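Local atomic coordinates of putative aldehyde dehydrogenase AldY (Bacillus subtilis, PDB entry 4DNG), a protein that probably oxidises aldehydes to carboxylates with NAD(+) and may contribute to protecting cells against stress caused by ethanol and related compounds. Residues Ser101-Glu104 with Leu105-Ile109; Ala274-Phe277 with Gly278-His282. All coordinates share one frame; numbering follows the deposited sequence.

Contact 1 of 2, residues Ser101-Glu104 with Leu105-Ile109; sequences STIE and LEQTI
Two donors of one residue grip the carbonyl oxygen of Glu104. Thr108 OG1 lies 2.7 Å from Glu104 O, and Thr108 N, at 3.0 Å from the same Glu104 O, comes in from the opposite face of the carbonyl plane. With OG1 beside its own backbone N (chi1 -57°), the threonine hydroxyl is turned back along the helix to the acceptor of the preceding turn, and the same side chain touches Met157 and Met161 of helix 156-169. An alanine here would be likely to leave Glu104 O with the amide bond alone and to open a gap against those methionines. The setting is the regular alpha-helix 98-118 of the aldehyde dehydrogenase fold, whose i to i+4 ladder includes Gln107 N to Ile103 O at 2.8 Å and Glu106 N to Thr102 O at 2.9 Å. Side chains follow the same spacing. Thr102 and Glu106 run alongside each other, with methyl CG2 of Thr102 3.6 Å from Glu106 OE2, an oxygen that also forms a salt bridge with Arg83. Ile103 and Gln107 likewise point the same way, Ile103 CG2 standing 4.0 Å from Gln107 OE1. The extended Glu104 chain sends OE2 to the backbone amides of Met157 and Asn158.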
loop_
_atom_site.group_PDB
_atom_site.type_symbol
_atom_site.label_atom_id
_atom_site.label_comp_id
_atom_site.label_asym_id
_atom_site.label_seq_id
_atom_site.Cartn_x
_atom_site.Cartn_y
_atom_site.Cartn_z
ATOM N N SER A 101 -20.020 -25.208 -3.555
ATOM C CA SER A 101 -20.269 -24.411 -4.750
ATOM C C SER A 101 -21.444 -23.460 -4.581
ATOM O O SER A 101 -21.409 -22.329 -5.085
ATOM C CB SER A 101 -20.502 -25.315 -5.949
ATOM O OG SER A 101 -19.366 -26.126 -6.193
ATOM N N THR A 102 -22.474 -23.921 -3.872
ATOM C CA THR A 102 -23.645 -23.098 -3.624
ATOM C C THR A 102 -23.260 -21.897 -2.785
ATOM O O THR A 102 -23.678 -20.768 -3.062
ATOM C CB THR A 102 -24.740 -23.903 -2.935
ATOM O OG1 THR A 102 -25.116 -24.987 -3.792
ATOM C CG2 THR A 102 -25.977 -23.018 -2.635
ATOM N N ILE A 103 -22.428 -22.147 -1.777
ATOM C CA ILE A 103 -21.963 -21.101 -0.866
ATOM C C ILE A 103 -21.154 -20.076 -1.658
ATOM O O ILE A 103 -21.323 -18.857 -1.491
ATOM C CB ILE A 103 -21.166 -21.711 0.305
ATOM C CG1 ILE A 103 -22.134 -22.359 1.307
ATOM C CG2 ILE A 103 -20.331 -20.657 1.004
ATOM C CD1 ILE A 103 -21.479 -23.269 2.328
ATOM N N GLU A 104 -20.310 -20.578 -2.556
ATOM C CA GLU A 104 -19.484 -19.721 -3.384
ATOM C C GLU A 104 -20.320 -18.837 -4.327
ATOM O O GLU A 104 -20.057 -17.615 -4.436
ATOM C CB GLU A 104 -18.457 -20.531 -4.164
ATOM C CG GLU A 104 -17.396 -19.632 -4.771
ATOM C CD GLU A 104 -16.217 -20.372 -5.383
ATOM O OE1 GLU A 104 -15.931 -21.533 -4.987
ATOM O OE2 GLU A 104 -15.564 -19.757 -6.263
ATOM N N LEU A 105 -21.316 -19.433 -4.994
ATOM C CA LEU A 105 -22.186 -18.647 -5.857
ATOM C C LEU A 105 -22.949 -17.618 -5.045
ATOM O O LEU A 105 -23.065 -16.459 -5.458
ATOM C CB LEU A 105 -23.161 -19.500 -6.669
ATOM C CG LEU A 105 -24.036 -18.752 -7.704
ATOM C CD1 LEU A 105 -23.236 -17.812 -8.590
ATOM C CD2 LEU A 105 -24.755 -19.745 -8.568
ATOM N N GLU A 106 -23.463 -18.038 -3.892
ATOM C CA GLU A 106 -24.114 -17.093 -2.981
ATOM C C GLU A 106 -23.208 -15.932 -2.561
ATOM O O GLU A 106 -23.601 -14.766 -2.683
ATOM C CB GLU A 106 -24.761 -17.802 -1.793
ATOM C CG GLU A 106 -26.174 -18.261 -2.145
ATOM C CD GLU A 106 -26.685 -19.398 -1.287
ATOM O OE1 GLU A 106 -26.090 -19.679 -0.226
ATOM O OE2 GLU A 106 -27.695 -20.018 -1.680
ATOM N N GLN A 107 -21.992 -16.230 -2.119
ATOM C CA GLN A 107 -21.060 -15.165 -1.711
ATOM C C GLN A 107 -20.726 -14.179 -2.817
ATOM O O GLN A 107 -20.647 -12.983 -2.568
ATOM C CB GLN A 107 -19.797 -15.760 -1.150
ATOM C CG GLN A 107 -19.952 -16.265 0.273
ATOM C CD GLN A 107 -18.667 -16.896 0.786
ATOM O OE1 GLN A 107 -18.560 -17.242 1.961
ATOM N NE2 GLN A 107 -17.677 -17.051 -0.099
ATOM N N THR A 108 -20.538 -14.695 -4.032
ATOM C CA THR A 108 -20.347 -13.910 -5.268
ATOM C C THR A 108 -21.496 -12.909 -5.522
ATOM O O THR A 108 -21.260 -11.744 -5.837
ATOM C CB THR A 108 -20.165 -14.882 -6.459
ATOM O OG1 THR A 108 -19.053 -15.750 -6.186
ATOM C CG2 THR A 108 -19.906 -14.155 -7.796
ATOM N N ILE A 109 -22.730 -13.373 -5.357
ATOM C CA ILE A 109 -23.915 -12.535 -5.397
ATOM C C ILE A 109 -23.909 -11.491 -4.271
ATOM O O ILE A 109 -24.174 -10.295 -4.503
ATOM C CB ILE A 109 -25.167 -13.424 -5.313
ATOM C CG1 ILE A 109 -25.348 -14.174 -6.640
ATOM C CG2 ILE A 109 -26.402 -12.622 -4.911
ATOM C CD1 ILE A 109 -26.130 -15.469 -6.527
#

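Contact 2 of 2, residues Ala274-Phe277 with Gly278-His282; sequences AAIF and GKFIH
Phe277 and Ile281, one helical turn apart, cross at about a right angle: methyl CG2 of Ile281 sits 3.7 Å from Phe277 CD1 and equally near CE1, while His282 CB lies against CD2 and CE2 of the same ring, 3.9 Å from Phe277 CE2. That ring carbon also lies in the plane of the imidazole, at its edge. Phe277 is swung out to these neighbours by a CG anti to the backbone N (chi1 -173°), and it belongs to the exposed side of the contact, although Ile103 of helix 98-118 touches it. The contact is more deeply buried around Ile276, whose CG2 packs tightly, 3.7 Å from Ile281 CD1. Phe280 meets Phe307 and Val311 of helix 297-313, and Lys279 CG lies over the centre of the Phe280 ring, 3.8 Å above its plane. A bend at chi2 (61°) then carries the lysine chain onward, and NZ is held by the carbonyl oxygens of Ile386 and Ala384. Beneath these side chains the backbone changes its spacing. Gly278 N bonds to Ala274 O in the usual i+4 manner, whereas Ile276 O takes Phe280 N at 2.8 Å and, weakly, Ile281 N. His282 N then reaches Phe277 O at 2.6 Å, five residues back. Such i to i+5 bonding is the signature of a wider pi-type turn, placed here in the last part of helix 268-281.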
loop_
_atom_site.group_PDB
_atom_site.type_symbol
_atom_site.label_atom_id
_atom_site.label_comp_id
_atom_site.label_asym_id
_atom_site.label_seq_id
_atom_site.Cartn_x
_atom_site.Cartn_y
_atom_site.Cartn_z
ATOM N N ALA A 274 -18.462 -26.270 14.304
ATOM C CA ALA A 274 -17.900 -25.152 13.556
ATOM C C ALA A 274 -16.551 -25.493 12.902
ATOM O O ALA A 274 -16.231 -24.947 11.853
ATOM C CB ALA A 274 -17.782 -23.922 14.439
ATOM N N ALA A 275 -15.776 -26.396 13.512
ATOM C CA ALA A 275 -14.517 -26.867 12.918
ATOM C C ALA A 275 -14.728 -27.812 11.726
ATOM O O ALA A 275 -13.897 -27.868 10.822
ATOM C CB ALA A 275 -13.635 -27.528 13.962
ATOM N N ILE A 276 -15.823 -28.567 11.730
ATOM C CA ILE A 276 -16.157 -29.423 10.589
ATOM C C ILE A 276 -16.598 -28.605 9.366
ATOM O O ILE A 276 -16.078 -28.813 8.269
ATOM C CB ILE A 276 -17.202 -30.500 10.961
ATOM C CG1 ILE A 276 -16.501 -31.801 11.345
ATOM C CG2 ILE A 276 -18.139 -30.798 9.797
ATOM C CD1 ILE A 276 -16.138 -31.889 12.799
ATOM N N PHE A 277 -17.551 -27.686 9.567
ATOM C CA PHE A 277 -18.075 -26.817 8.511
ATOM C C PHE A 277 -16.933 -26.061 7.838
ATOM O O PHE A 277 -16.804 -26.102 6.622
ATOM C CB PHE A 277 -19.137 -25.839 9.073
ATOM C CG PHE A 277 -19.859 -25.015 8.015
ATOM C CD1 PHE A 277 -20.993 -25.518 7.362
ATOM C CD2 PHE A 277 -19.425 -23.727 7.687
ATOM C CE1 PHE A 277 -21.663 -24.765 6.397
ATOM C CE2 PHE A 277 -20.092 -22.974 6.725
ATOM C CZ PHE A 277 -21.212 -23.493 6.080
ATOM N N GLY A 278 -16.098 -25.403 8.643
ATOM C CA GLY A 278 -14.933 -24.663 8.165
ATOM C C GLY A 278 -13.922 -25.517 7.421
ATOM O O GLY A 278 -13.523 -25.180 6.301
ATOM N N LYS A 279 -13.513 -26.629 8.021
ATOM C CA LYS A 279 -12.468 -27.471 7.420
ATOM C C LYS A 279 -12.903 -28.375 6.251
ATOM O O LYS A 279 -12.117 -28.618 5.344
ATOM C CB LYS A 279 -11.745 -28.286 8.499
ATOM C CG LYS A 279 -10.581 -29.130 8.002
ATOM C CD LYS A 279 -9.485 -28.289 7.367
ATOM C CE LYS A 279 -8.570 -29.161 6.525
ATOM N NZ LYS A 279 -7.345 -28.459 6.048
ATOM N N PHE A 280 -14.138 -28.868 6.269
ATOM C CA PHE A 280 -14.567 -29.879 5.305
ATOM C C PHE A 280 -15.707 -29.485 4.374
ATOM O O PHE A 280 -15.644 -29.788 3.179
ATOM C CB PHE A 280 -14.887 -31.198 6.009
ATOM C CG PHE A 280 -13.691 -31.823 6.679
ATOM C CD1 PHE A 280 -12.632 -32.305 5.923
ATOM C CD2 PHE A 280 -13.621 -31.917 8.069
ATOM C CE1 PHE A 280 -11.531 -32.871 6.531
ATOM C CE2 PHE A 280 -12.515 -32.480 8.686
ATOM C CZ PHE A 280 -11.469 -32.965 7.916
ATOM N N ILE A 281 -16.742 -28.835 4.911
ATOM C CA ILE A 281 -17.916 -28.444 4.112
ATOM C C ILE A 281 -17.712 -27.118 3.345
ATOM O O ILE A 281 -17.880 -27.082 2.124
ATOM C CB ILE A 281 -19.209 -28.414 4.962
ATOM C CG1 ILE A 281 -19.812 -29.825 5.117
ATOM C CG2 ILE A 281 -20.255 -27.503 4.340
ATOM C CD1 ILE A 281 -19.464 -30.544 6.404
ATOM N N HIS A 282 -17.352 -26.047 4.066
ATOM C CA HIS A 282 -17.050 -24.724 3.487
ATOM C C HIS A 282 -15.824 -24.820 2.624
ATOM O O HIS A 282 -15.765 -24.195 1.565
ATOM C CB HIS A 282 -16.860 -23.685 4.601
ATOM C CG HIS A 282 -16.722 -22.248 4.121
ATOM N ND1 HIS A 282 -15.649 -21.808 3.427
ATOM C CD2 HIS A 282 -17.544 -21.135 4.317
ATOM C CE1 HIS A 282 -15.792 -20.492 3.163
ATOM N NE2 HIS A 282 -16.950 -20.081 3.710
#

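How the contacts relate
Both contacts are local, each between residues three to five apart along one continuous stretch, contact 1 on helix 98-118 and contact 2 at helix 268-281. Contact 1 is partly buried and lies nearer the centre of the chain; its buried side faces helices 83-94 and 156-169, and its bonding is regular and largely polar. Contact 2 is more buried, relies on apolar and aromatic packing, and departs from alpha spacing only in its last residues. The two contacts meet where Ile103 CD1 packs 3.8 Å from Phe277 CZ and Gln107 lies beside His282. The side chains of this last pair are each about 10 Å from that of Glu253, a predicted active-site residue.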